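Local coordinates for family 88 glycosyl hydrolase (PDB 5NOA), which probably acts as a polysaccharide lyase that removes rhamnose caps from complex arabinogalactan proteins such as gum arabic, although its sequence resembles family 88 glycosyl hydrolases, at residues A[93-96]-A[100-103]; A[111-116]-A[145-150]; A[239-244]-A[299-304]; A[262-267]-A[272-277]; A[290-295]-A[321-326]. All blocks are in the same frame, centred on the assembly; numbering follows the deposited sequence.

Contact 1: residues A[93-96]-A[100-103]; sequences AKSD and NWKY
W101 gives its indole N-H to the backbone of S95. The bond from W101 NE1 to S95 O is 3.0 Å long. It is bent, with an angle of 130° at the hydrogen. NE1 sits well above the carbonyl plane of S95, 66° out of it, and so does not use a lone pair. The same oxygen lies near W101 CZ2 as well, at 3.4 Å. The S95 side chain completes the first shell. Its OG meets the ring at the edge and in plane, 3.5 Å from W101 NE1, while S95 CB lies 3.8 Å from the same nitrogen. This hydroxyl is bonded to the backbone N of H97.

Further out, R139 of helix 135-149, outside both segments, organises the 93-96 side. It donates to the carbonyls of A93 and S95, and its guanidinium pairs with the D96 carboxylate in a salt bridge. W101 has CG anti to its carbonyl carbon (chi1 -68°), which swings the indole toward S95. The ring also meets Y146 nearly at right angles and touches V112. A leucine in place of W101 would probably leave S95 O without its indole donor and take away the ring that Y146 meets.

S95 O therefore accepts from both W101 and R139. One carbonyl joins two parts of the long loop between helices 75-87 and 120-130 to helix 135-149, and the cationic guanidinium probably makes it a more polarised acceptor.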
# COMPACT_ATOMS: atom_id res chain seq x y z
N ALA A 93 1.86 -10.39 15.36
CA ALA A 93 1.29 -10.67 16.68
C ALA A 93 1.90 -11.97 17.23
O ALA A 93 2.17 -12.88 16.48
CB ALA A 93 -0.20 -10.74 16.54
N LYS A 94 2.14 -12.04 18.54
CA LYS A 94 3.01 -13.08 19.11
C LYS A 94 2.35 -14.33 19.63
O LYS A 94 3.05 -15.27 19.99
CB LYS A 94 3.91 -12.45 20.19
CG LYS A 94 4.79 -11.32 19.70
CD LYS A 94 5.52 -10.66 20.85
CE LYS A 94 6.43 -9.45 20.48
NZ LYS A 94 7.46 -9.85 19.59
N SER A 95 1.01 -14.39 19.71
CA SER A 95 0.38 -15.52 20.40
C SER A 95 0.70 -16.85 19.72
O SER A 95 0.61 -16.96 18.50
CB SER A 95 -1.11 -15.37 20.40
OG SER A 95 -1.74 -16.54 20.87
N ASP A 96 0.97 -17.87 20.53
CA ASP A 96 1.08 -19.26 20.06
C ASP A 96 -0.19 -20.11 20.32
O ASP A 96 -0.20 -21.34 20.06
CB ASP A 96 2.32 -19.93 20.65
CG ASP A 96 3.61 -19.41 20.01
OD1 ASP A 96 3.61 -19.03 18.84
OD2 ASP A 96 4.66 -19.39 20.69
N ASN A 100 -7.13 -19.00 20.14
CA ASN A 100 -7.42 -17.60 20.43
C ASN A 100 -7.12 -16.71 19.25
O ASN A 100 -7.39 -15.52 19.37
CB ASN A 100 -6.64 -17.11 21.68
CG ASN A 100 -7.37 -17.39 22.99
OD1 ASN A 100 -8.26 -18.25 23.07
ND2 ASN A 100 -6.99 -16.69 24.02
N TRP A 101 -6.60 -17.24 18.13
CA TRP A 101 -6.25 -16.36 17.01
C TRP A 101 -7.47 -15.76 16.37
O TRP A 101 -8.44 -16.43 16.09
CB TRP A 101 -5.41 -17.05 15.91
CG TRP A 101 -3.99 -17.44 16.35
CD1 TRP A 101 -3.41 -17.19 17.57
CD2 TRP A 101 -3.00 -18.01 15.53
NE1 TRP A 101 -2.13 -17.66 17.57
CE2 TRP A 101 -1.84 -18.14 16.32
CE3 TRP A 101 -2.95 -18.45 14.19
CZ2 TRP A 101 -0.65 -18.67 15.82
CZ3 TRP A 101 -1.77 -18.98 13.70
CH2 TRP A 101 -0.64 -19.11 14.51
N LYS A 102 -7.39 -14.44 16.15
CA LYS A 102 -8.49 -13.64 15.64
C LYS A 102 -8.08 -12.83 14.42
O LYS A 102 -6.90 -12.57 14.20
CB LYS A 102 -9.05 -12.74 16.74
CG LYS A 102 -9.67 -13.55 17.92
CD LYS A 102 -10.09 -12.71 19.11
CE LYS A 102 -10.57 -13.54 20.28
NZ LYS A 102 -9.43 -14.23 20.94
N TYR A 103 -9.08 -12.46 13.65
CA TYR A 103 -8.88 -11.69 12.42
C TYR A 103 -9.78 -10.51 12.21
O TYR A 103 -9.72 -9.87 11.16
CB TYR A 103 -8.85 -12.57 11.18
CG TYR A 103 -10.08 -13.33 10.82
CD1 TYR A 103 -10.38 -14.54 11.45
CD2 TYR A 103 -10.87 -12.93 9.76
CE1 TYR A 103 -11.47 -15.29 11.05
CE2 TYR A 103 -11.93 -13.68 9.33
CZ TYR A 103 -12.24 -14.87 9.98
OH TYR A 103 -13.28 -15.67 9.57

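Contact 2: residues A[111-116]-A[145-150]; sequences YVLFGD and EYQMST
The two methyls of L113 reach two neighbouring residues of helix 135-149. The tight part is against Q147. L113 CD2 lies 3.5 Å from Q147 OE1 and 3.8 Å from Q147 CB. The two side chains run past each other in opposite directions. Q147 has CG anti to its backbone N (chi1 -176°) and stays extended beyond it, which carries the amide alongside the leucine. That amide oxygen accepts from Q118 NE2, and Q118 also donates to V112 O.

The looser part is at Y146. L113 CD1 comes to the ring edge, 4.2 Å from Y146 CE2, and the side chains cross at about a right angle. Beyond this lies the more open side, where S149 is exposed. S149 OG donates to Y146 O over 2.7 Å, in the carbonyl plane and on a lone pair. T150 OG1 donates to Q147 O, also over 2.7 Å. These bonds lie behind the touching side chains.

L113 itself is presented by a type I turn from Y111 to F114. No hydrogen bond joins the two segments directly. The contact rests on dispersion, and Q118 satisfies the buried amide oxygen, which probably allows it to lie against a methyl group.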
# COMPACT_ATOMS: atom_id res chain seq x y z
N TYR A 111 -4.15 -11.31 17.67
CA TYR A 111 -4.65 -10.92 16.36
C TYR A 111 -3.70 -11.34 15.24
O TYR A 111 -3.39 -10.58 14.33
CB TYR A 111 -5.01 -9.42 16.38
CG TYR A 111 -6.33 -9.27 17.08
CD1 TYR A 111 -6.42 -9.27 18.47
CD2 TYR A 111 -7.51 -9.18 16.36
CE1 TYR A 111 -7.64 -9.25 19.10
CE2 TYR A 111 -8.74 -9.14 16.99
CZ TYR A 111 -8.81 -9.18 18.37
OH TYR A 111 -10.04 -9.12 18.97
N VAL A 112 -3.32 -12.60 15.30
CA VAL A 112 -2.32 -13.16 14.41
C VAL A 112 -2.81 -13.30 12.98
O VAL A 112 -2.03 -13.20 12.03
CB VAL A 112 -1.87 -14.54 14.98
CG1 VAL A 112 -0.91 -15.28 14.05
CG2 VAL A 112 -1.26 -14.38 16.36
N LEU A 113 -4.11 -13.52 12.83
CA LEU A 113 -4.73 -13.71 11.52
C LEU A 113 -5.30 -12.44 10.90
O LEU A 113 -5.88 -12.49 9.82
CB LEU A 113 -5.80 -14.80 11.60
CG LEU A 113 -5.28 -16.19 11.99
CD1 LEU A 113 -6.47 -17.13 12.18
CD2 LEU A 113 -4.27 -16.67 10.97
N PHE A 114 -5.15 -11.33 11.61
CA PHE A 114 -5.57 -10.04 11.12
C PHE A 114 -4.48 -9.49 10.22
O PHE A 114 -3.33 -9.35 10.65
CB PHE A 114 -5.79 -9.12 12.32
CG PHE A 114 -6.28 -7.73 11.98
CD1 PHE A 114 -7.16 -7.47 10.92
CD2 PHE A 114 -5.87 -6.67 12.76
CE1 PHE A 114 -7.60 -6.20 10.66
CE2 PHE A 114 -6.30 -5.39 12.49
CZ PHE A 114 -7.14 -5.16 11.43
N GLY A 115 -4.81 -9.15 8.98
CA GLY A 115 -3.84 -8.71 8.02
C GLY A 115 -3.01 -7.53 8.43
O GLY A 115 -1.86 -7.40 7.97
N ASP A 116 -3.54 -6.66 9.30
CA ASP A 116 -2.70 -5.58 9.82
C ASP A 116 -1.47 -6.06 10.60
O ASP A 116 -0.50 -5.31 10.74
CB ASP A 116 -3.52 -4.62 10.67
CG ASP A 116 -4.36 -3.63 9.86
OD1 ASP A 116 -4.23 -3.59 8.63
OD2 ASP A 116 -5.10 -2.87 10.53
N GLU A 145 0.37 -20.44 6.47
CA GLU A 145 0.04 -21.83 6.18
C GLU A 145 -1.08 -22.34 7.09
O GLU A 145 -1.95 -23.07 6.62
CB GLU A 145 1.29 -22.69 6.13
CG GLU A 145 2.16 -22.25 4.94
CD GLU A 145 3.63 -22.66 4.95
OE1 GLU A 145 4.02 -23.57 5.72
OE2 GLU A 145 4.42 -22.06 4.15
N TYR A 146 -1.12 -21.94 8.37
CA TYR A 146 -2.27 -22.25 9.19
C TYR A 146 -3.52 -21.57 8.63
O TYR A 146 -4.57 -22.20 8.44
CB TYR A 146 -2.06 -21.82 10.64
CG TYR A 146 -3.33 -22.03 11.44
CD1 TYR A 146 -3.74 -23.32 11.81
CD2 TYR A 146 -4.16 -20.96 11.77
CE1 TYR A 146 -4.94 -23.51 12.47
CE2 TYR A 146 -5.34 -21.15 12.46
CZ TYR A 146 -5.74 -22.42 12.80
OH TYR A 146 -6.91 -22.62 13.48
N GLN A 147 -3.44 -20.29 8.33
CA GLN A 147 -4.58 -19.58 7.77
C GLN A 147 -5.13 -20.28 6.54
O GLN A 147 -6.34 -20.49 6.41
CB GLN A 147 -4.20 -18.15 7.45
CG GLN A 147 -5.33 -17.28 6.96
CD GLN A 147 -4.92 -15.84 6.89
OE1 GLN A 147 -4.23 -15.34 7.77
NE2 GLN A 147 -5.39 -15.15 5.86
N MET A 148 -4.25 -20.67 5.63
CA MET A 148 -4.69 -21.31 4.39
C MET A 148 -5.33 -22.68 4.61
O MET A 148 -6.11 -23.14 3.79
CB MET A 148 -3.54 -21.42 3.38
CG MET A 148 -3.07 -20.06 2.89
SD MET A 148 -1.84 -20.18 1.57
CE MET A 148 -0.45 -20.96 2.38
N SER A 149 -5.02 -23.32 5.74
CA SER A 149 -5.60 -24.60 6.09
C SER A 149 -7.00 -24.49 6.61
O SER A 149 -7.74 -25.47 6.65
CB SER A 149 -4.74 -25.33 7.14
OG SER A 149 -4.90 -24.88 8.46
N THR A 150 -7.39 -23.31 7.05
CA THR A 150 -8.75 -23.10 7.58
C THR A 150 -9.74 -23.00 6.40
O THR A 150 -9.33 -22.68 5.29
CB THR A 150 -8.85 -21.83 8.45
OG1 THR A 150 -8.73 -20.66 7.64
CG2 THR A 150 -7.84 -21.85 9.56

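Contact 3: residues A[239-244]-A[299-304]; sequences VLKDLP and LQWGVN
The apolar contacts of W301 fall on two successive residues of helix 226-242. W301 CH2 lies 3.7 Å from L240 CB. W301 CZ2 is 3.6 Å from K241 CB and 3.5 Å from K241 CA. The CZ2 and CH2 end of the six-membered ring thus meets the helix backbone as much as side chains. K241 N is also close, 3.5 Å from W301 CH2. Both residues approach the indole obliquely. W301 has CG anti to its backbone N (chi1 -174°), and this sends the ring out from helix 289-304 toward helix 226-242. The aliphatic part of K241 then passes the five-membered ring, with CD 4.2 Å from W301 NE1.

The two helices pack as part of the (alpha/alpha)6 barrel, the fold of this six-hairpin clan. Here the last turns of both come together. E370 of helix 358-377 also touches W301, and I254 of helix 250-266 touches L240.

No hydrogen bond joins the two segments. V239 O accepts from both D242 N and L243 N as helix 226-242 ends. D242 O then accepts from N174. W301 O takes N305 ND2. The extended K241 chain leads its ammonium group away from W301 to a long, weak ion pair with E67.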
# COMPACT_ATOMS: atom_id res chain seq x y z
N VAL A 239 1.28 -7.33 -6.45
CA VAL A 239 0.94 -8.69 -6.88
C VAL A 239 1.47 -8.93 -8.29
O VAL A 239 2.14 -9.95 -8.55
CB VAL A 239 -0.57 -8.96 -6.81
CG1 VAL A 239 -0.96 -10.20 -7.60
CG2 VAL A 239 -1.02 -9.10 -5.39
N LEU A 240 1.15 -8.01 -9.22
CA LEU A 240 1.54 -8.22 -10.60
C LEU A 240 3.04 -8.17 -10.78
O LEU A 240 3.55 -8.79 -11.73
CB LEU A 240 0.85 -7.21 -11.49
CG LEU A 240 -0.65 -7.45 -11.59
CD1 LEU A 240 -1.35 -6.33 -12.36
CD2 LEU A 240 -0.98 -8.80 -12.21
N LYS A 241 3.75 -7.46 -9.92
CA LYS A 241 5.22 -7.45 -9.95
C LYS A 241 5.82 -8.83 -9.76
O LYS A 241 6.78 -9.20 -10.44
CB LYS A 241 5.75 -6.47 -8.89
CG LYS A 241 7.25 -6.29 -8.87
CD LYS A 241 7.61 -5.26 -7.80
CE LYS A 241 9.07 -4.92 -7.75
NZ LYS A 241 9.30 -4.03 -6.58
N ASP A 242 5.26 -9.59 -8.82
CA ASP A 242 5.88 -10.84 -8.40
C ASP A 242 5.16 -12.11 -8.82
O ASP A 242 5.76 -13.17 -8.75
CB ASP A 242 6.11 -10.78 -6.90
CG ASP A 242 7.28 -9.83 -6.54
OD1 ASP A 242 8.26 -9.67 -7.35
OD2 ASP A 242 7.23 -9.23 -5.47
N LEU A 243 3.91 -12.03 -9.26
CA LEU A 243 3.17 -13.20 -9.65
C LEU A 243 3.80 -13.86 -10.87
O LEU A 243 4.16 -13.17 -11.83
CB LEU A 243 1.73 -12.79 -9.97
CG LEU A 243 0.71 -13.90 -10.16
CD1 LEU A 243 0.41 -14.62 -8.86
CD2 LEU A 243 -0.57 -13.39 -10.75
N PRO A 244 3.89 -15.20 -10.92
CA PRO A 244 4.42 -15.84 -12.14
C PRO A 244 3.55 -15.51 -13.34
O PRO A 244 2.32 -15.44 -13.21
CB PRO A 244 4.36 -17.33 -11.84
CG PRO A 244 4.20 -17.45 -10.41
CD PRO A 244 3.63 -16.19 -9.88
N LEU A 299 -0.29 3.80 -10.47
CA LEU A 299 -0.47 4.20 -11.87
C LEU A 299 0.88 4.22 -12.58
O LEU A 299 0.99 3.73 -13.71
CB LEU A 299 -1.16 5.53 -12.00
CG LEU A 299 -2.61 5.59 -11.51
CD1 LEU A 299 -3.13 7.01 -11.60
CD2 LEU A 299 -3.50 4.66 -12.27
N GLN A 300 1.91 4.80 -11.97
CA GLN A 300 3.20 4.82 -12.66
C GLN A 300 3.74 3.41 -12.82
O GLN A 300 4.33 3.07 -13.85
CB GLN A 300 4.20 5.69 -11.93
CG GLN A 300 5.53 5.84 -12.71
CD GLN A 300 5.35 6.70 -13.97
OE1 GLN A 300 5.35 7.92 -13.88
NE2 GLN A 300 5.15 6.07 -15.12
N TRP A 301 3.55 2.57 -11.79
CA TRP A 301 4.02 1.20 -11.88
C TRP A 301 3.33 0.50 -13.02
O TRP A 301 3.94 -0.20 -13.85
CB TRP A 301 3.82 0.42 -10.55
CG TRP A 301 4.44 -0.92 -10.62
CD1 TRP A 301 5.73 -1.23 -10.27
CD2 TRP A 301 3.87 -2.12 -11.15
NE1 TRP A 301 5.99 -2.54 -10.54
CE2 TRP A 301 4.89 -3.11 -11.12
CE3 TRP A 301 2.62 -2.48 -11.67
CZ2 TRP A 301 4.71 -4.40 -11.61
CZ3 TRP A 301 2.45 -3.79 -12.17
CH2 TRP A 301 3.49 -4.72 -12.11
N GLY A 302 2.02 0.67 -13.12
CA GLY A 302 1.27 0.01 -14.21
C GLY A 302 1.66 0.46 -15.59
O GLY A 302 1.67 -0.36 -16.54
N VAL A 303 1.97 1.75 -15.73
CA VAL A 303 2.51 2.28 -17.01
C VAL A 303 3.90 1.68 -17.26
O VAL A 303 4.16 1.18 -18.38
CB VAL A 303 2.57 3.81 -16.96
CG1 VAL A 303 3.41 4.40 -18.08
CG2 VAL A 303 1.16 4.38 -17.02
N ASN A 304 4.76 1.66 -16.25
CA ASN A 304 6.13 1.18 -16.42
C ASN A 304 6.21 -0.32 -16.64
O ASN A 304 7.22 -0.79 -17.12
CB ASN A 304 6.95 1.47 -15.17
CG ASN A 304 7.36 2.90 -15.01
OD1 ASN A 304 7.28 3.71 -15.92
ND2 ASN A 304 7.88 3.22 -13.81

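Contact 4: residues A[262-267]-A[272-277]; sequences KSVAAC and GYWTRS
The C-terminal end of helix 250-266 meets the loop that follows it, where W274 folds back onto V264 and C267. W274 NE1 donates to V264 O over 2.8 Å, at 155° and thus fairly straight. The oxygen lies in the plane of the indole. The nitrogen stands 36° out of the carbonyl plane. C267 N donates to V264 O as well, over 3.2 Å and from the opposite face of the carbonyl. Two N-H groups therefore hold this oxygen from its two sides.

The side chains close in around that bond. V264 CG1 touches W274 CZ2 at 3.7 Å, and the valine and the indole cross at about a right angle. C267 SG sits at the ring edge, in plane, 3.8 Å from W274 CD1. One water adds a second bridge. It donates to C267 O over 2.8 Å and accepts from T275 N over 3.2 Å. Beyond these, F295 and the helix 310-328 residues V316 and A320 pack against the indole.

A phenylalanine at W274 would probably cost V264 O its indole donor and open a gap beside the valine methyl.

This is a helix-to-loop connection of the (alpha/alpha)6 barrel, held here by the indole bond and by a cysteine sulfur-aromatic contact at the ring edge.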
# COMPACT_ATOMS: atom_id res chain seq x y z
N LYS A 262 -8.52 2.98 -14.21
CA LYS A 262 -9.28 3.90 -15.04
C LYS A 262 -10.19 4.78 -14.23
O LYS A 262 -10.27 6.00 -14.44
CB LYS A 262 -10.06 3.10 -16.10
CG LYS A 262 -10.70 3.90 -17.20
CD LYS A 262 -11.33 2.99 -18.28
CE LYS A 262 -12.23 3.75 -19.26
NZ LYS A 262 -11.53 4.79 -20.03
N SER A 263 -10.84 4.16 -13.25
CA SER A 263 -11.76 4.93 -12.39
C SER A 263 -11.01 5.87 -11.45
O SER A 263 -11.45 6.99 -11.19
CB SER A 263 -12.62 3.98 -11.60
OG SER A 263 -13.52 3.32 -12.45
N VAL A 264 -9.86 5.44 -10.97
CA VAL A 264 -8.98 6.30 -10.18
C VAL A 264 -8.57 7.52 -10.98
O VAL A 264 -8.71 8.66 -10.54
CB VAL A 264 -7.76 5.52 -9.66
CG1 VAL A 264 -6.67 6.46 -9.12
CG2 VAL A 264 -8.17 4.55 -8.58
N ALA A 265 -8.05 7.30 -12.19
CA ALA A 265 -7.63 8.41 -12.98
C ALA A 265 -8.76 9.40 -13.27
O ALA A 265 -8.54 10.61 -13.25
CB ALA A 265 -7.02 7.91 -14.28
N ALA A 266 -9.96 8.88 -13.49
CA ALA A 266 -11.07 9.72 -13.87
C ALA A 266 -11.54 10.67 -12.81
O ALA A 266 -12.16 11.65 -13.11
CB ALA A 266 -12.26 8.86 -14.28
N CYS A 267 -11.25 10.38 -11.54
CA CYS A 267 -11.72 11.24 -10.45
C CYS A 267 -10.61 12.01 -9.74
O CYS A 267 -10.82 12.62 -8.70
CB CYS A 267 -12.53 10.47 -9.42
SG CYS A 267 -11.61 9.22 -8.51
N GLY A 272 -4.57 17.84 -8.81
CA GLY A 272 -3.64 16.71 -8.90
C GLY A 272 -3.73 15.66 -7.80
O GLY A 272 -3.26 14.55 -7.97
N TYR A 273 -4.35 16.03 -6.70
CA TYR A 273 -4.62 15.10 -5.61
C TYR A 273 -5.98 14.45 -5.75
O TYR A 273 -6.80 14.86 -6.59
CB TYR A 273 -4.45 15.81 -4.25
CG TYR A 273 -5.29 17.03 -4.03
CD1 TYR A 273 -6.64 16.93 -3.73
CD2 TYR A 273 -4.74 18.29 -4.12
CE1 TYR A 273 -7.40 18.07 -3.50
CE2 TYR A 273 -5.51 19.41 -3.92
CZ TYR A 273 -6.85 19.30 -3.60
OH TYR A 273 -7.64 20.39 -3.37
N TRP A 274 -6.22 13.47 -4.89
CA TRP A 274 -7.52 12.88 -4.68
C TRP A 274 -8.00 13.27 -3.29
O TRP A 274 -7.25 13.21 -2.34
CB TRP A 274 -7.47 11.38 -4.80
CG TRP A 274 -7.37 10.89 -6.22
CD1 TRP A 274 -8.36 10.36 -6.96
CD2 TRP A 274 -6.19 10.83 -7.04
NE1 TRP A 274 -7.89 9.97 -8.19
CE2 TRP A 274 -6.56 10.23 -8.25
CE3 TRP A 274 -4.86 11.18 -6.85
CZ2 TRP A 274 -5.66 10.01 -9.26
CZ3 TRP A 274 -3.96 10.95 -7.87
CH2 TRP A 274 -4.36 10.36 -9.04
N THR A 275 -9.26 13.64 -3.20
CA THR A 275 -9.87 14.00 -1.93
C THR A 275 -10.24 12.75 -1.15
O THR A 275 -10.44 11.66 -1.73
CB THR A 275 -11.09 14.91 -2.15
OG1 THR A 275 -11.95 14.35 -3.13
CG2 THR A 275 -10.68 16.28 -2.61
N ARG A 276 -10.34 12.93 0.16
CA ARG A 276 -10.64 11.83 1.06
C ARG A 276 -11.86 11.02 0.64
O ARG A 276 -11.81 9.78 0.73
CB ARG A 276 -10.76 12.37 2.50
CG ARG A 276 -9.43 12.74 3.12
CD ARG A 276 -9.57 13.55 4.37
NE ARG A 276 -9.91 14.93 4.03
CZ ARG A 276 -10.28 15.84 4.92
NH1 ARG A 276 -10.38 15.54 6.21
NH2 ARG A 276 -10.54 17.06 4.53
N SER A 277 -12.95 11.66 0.19
CA SER A 277 -14.06 10.99 -0.52
C SER A 277 -13.81 11.25 -2.00
O SER A 277 -13.90 12.39 -2.47
CB SER A 277 -15.42 11.53 -0.08
OG SER A 277 -16.48 10.77 -0.60
O HOH W 1 -10.70 12.91 -5.92

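Contact 5: residues A[290-295]-A[321-326]; sequences SGTAFF and WKYLST
Helix segments 290-295 and 321-326 pass with their axes 10.1 Å apart and their directions 127° from each other, closer to antiparallel than to parallel, with A293 and L324 nearest in the backbone. L324 lies between the helices and packs against A293. Its CD1 lies 4.0 Å from A293 CA, and its CD2 lies 4.1 Å from A293 CB. The small alanine lets the leucine come right up to the helix backbone. L324 CD2 also reaches T292 CG2 at 4.2 Å.

T292 is split between two roles. Its CG2, anti to the backbone N, turns to the other helix and comes within 3.7 Å of Y323 CD2. The threonine and the tyrosine cross at a slant. Its OG1 looks elsewhere: it bonds to E288 O one turn back and accepts from W274 N in the preceding loop.

The two segments belong to helices that follow each other in the chain, 289-304 and 310-328. They form part of the (alpha/alpha)6 barrel of the six-hairpin clan. Helix 358-377 adds A363 against A293.

The ring of Y323 is fixed at its far end by a hydrogen bond between its OH and T289 OG1. Y273 meets it edge-to-face. On helix 310-328, S325 turns back on W321. Its OG donates to W321 O over 2.8 Å, while its N reaches the same oxygen from the opposite face. S325 CB lies against one face of the W321 indole, 3.5 Å above the plane and displaced toward the rim. The helix widens into a pi-type turn at 324-326.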
# COMPACT_ATOMS: atom_id res chain seq x y z
N SER A 290 -1.80 10.52 1.36
CA SER A 290 -1.57 9.09 1.34
C SER A 290 -2.25 8.38 0.18
O SER A 290 -1.61 7.58 -0.52
CB SER A 290 -1.91 8.43 2.69
OG SER A 290 -3.27 8.59 3.04
N GLY A 291 -3.53 8.67 -0.04
CA GLY A 291 -4.21 8.10 -1.24
C GLY A 291 -3.52 8.50 -2.51
O GLY A 291 -3.12 7.66 -3.30
N THR A 292 -3.31 9.80 -2.66
CA THR A 292 -2.65 10.32 -3.82
C THR A 292 -1.31 9.63 -4.06
O THR A 292 -0.98 9.27 -5.20
CB THR A 292 -2.42 11.83 -3.67
OG1 THR A 292 -3.67 12.47 -3.48
CG2 THR A 292 -1.72 12.48 -4.86
N ALA A 293 -0.50 9.45 -3.04
CA ALA A 293 0.82 8.81 -3.20
C ALA A 293 0.70 7.36 -3.65
O ALA A 293 1.40 6.91 -4.52
CB ALA A 293 1.62 8.92 -1.90
N PHE A 294 -0.21 6.61 -3.03
CA PHE A 294 -0.42 5.23 -3.45
C PHE A 294 -0.87 5.18 -4.91
O PHE A 294 -0.48 4.28 -5.63
CB PHE A 294 -1.43 4.49 -2.57
CG PHE A 294 -0.90 4.05 -1.22
CD1 PHE A 294 0.24 3.26 -1.12
CD2 PHE A 294 -1.54 4.42 -0.06
CE1 PHE A 294 0.74 2.84 0.11
CE2 PHE A 294 -1.07 3.99 1.19
CZ PHE A 294 0.08 3.21 1.26
N PHE A 295 -1.75 6.10 -5.32
CA PHE A 295 -2.18 6.12 -6.71
C PHE A 295 -1.03 6.47 -7.65
O PHE A 295 -0.96 5.93 -8.75
CB PHE A 295 -3.33 7.11 -6.92
CG PHE A 295 -4.61 6.78 -6.18
CD1 PHE A 295 -5.12 5.49 -6.12
CD2 PHE A 295 -5.35 7.79 -5.62
CE1 PHE A 295 -6.31 5.22 -5.48
CE2 PHE A 295 -6.54 7.52 -4.97
CZ PHE A 295 -7.02 6.23 -4.89
N TRP A 321 2.28 13.88 -9.19
CA TRP A 321 3.65 14.12 -8.71
C TRP A 321 3.90 15.59 -8.46
O TRP A 321 4.61 15.97 -7.54
CB TRP A 321 4.71 13.53 -9.65
CG TRP A 321 6.07 13.81 -9.11
CD1 TRP A 321 6.93 14.76 -9.54
CD2 TRP A 321 6.65 13.22 -7.95
NE1 TRP A 321 8.05 14.78 -8.74
CE2 TRP A 321 7.90 13.84 -7.75
CE3 TRP A 321 6.25 12.20 -7.06
CZ2 TRP A 321 8.72 13.51 -6.69
CZ3 TRP A 321 7.07 11.88 -6.01
CH2 TRP A 321 8.30 12.52 -5.85
N LYS A 322 3.32 16.45 -9.30
CA LYS A 322 3.39 17.85 -9.06
C LYS A 322 2.84 18.23 -7.66
O LYS A 322 3.48 18.95 -6.89
CB LYS A 322 2.69 18.57 -10.19
CG LYS A 322 2.57 20.03 -9.96
CD LYS A 322 2.02 20.69 -11.21
CE LYS A 322 1.66 22.14 -10.97
NZ LYS A 322 2.90 22.92 -10.91
N TYR A 323 1.68 17.70 -7.31
CA TYR A 323 1.14 17.90 -5.98
C TYR A 323 2.09 17.36 -4.92
O TYR A 323 2.36 18.02 -3.91
CB TYR A 323 -0.26 17.24 -5.87
CG TYR A 323 -0.64 17.05 -4.42
CD1 TYR A 323 -1.08 18.11 -3.63
CD2 TYR A 323 -0.46 15.83 -3.80
CE1 TYR A 323 -1.33 17.96 -2.29
CE2 TYR A 323 -0.74 15.66 -2.46
CZ TYR A 323 -1.16 16.74 -1.70
OH TYR A 323 -1.42 16.64 -0.34
N LEU A 324 2.55 16.12 -5.10
CA LEU A 324 3.38 15.51 -4.04
C LEU A 324 4.64 16.29 -3.80
O LEU A 324 5.05 16.44 -2.67
CB LEU A 324 3.69 14.06 -4.39
CG LEU A 324 2.50 13.10 -4.38
CD1 LEU A 324 2.88 11.77 -5.01
CD2 LEU A 324 1.98 12.91 -2.97
N SER A 325 5.27 16.74 -4.87
CA SER A 325 6.57 17.38 -4.76
C SER A 325 6.54 18.83 -4.38
O SER A 325 7.51 19.32 -3.83
CB SER A 325 7.35 17.15 -6.06
OG SER A 325 6.74 17.74 -7.15
N THR A 326 5.43 19.49 -4.66
CA THR A 326 5.26 20.92 -4.40
C THR A 326 4.47 21.27 -3.17
O THR A 326 4.71 22.33 -2.59
CB THR A 326 4.62 21.66 -5.59
OG1 THR A 326 3.29 21.19 -5.86
CG2 THR A 326 5.44 21.44 -6.74

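Contacts 2 to 5 are buried, while contact 1 is only partly so and lies farthest from the chain's centre. Contacts 1 and 2 adjoin, their centres about 9 Å apart, and build on the same loop before helix 120-130. Contacts 4 and 5 also touch, with centres about 11 Å apart, on the other side of the chain's centre. Contacts 3 and 5 share helix 289-304, and contact 4 is nested in the loop closed by contact 3. Where a loop is involved, contacts 1 and 4 use an indole N-H to a carbonyl. The helix pair contacts 3 and 5 are apolar. Contact 2, loop against helix, is also without a direct hydrogen bond.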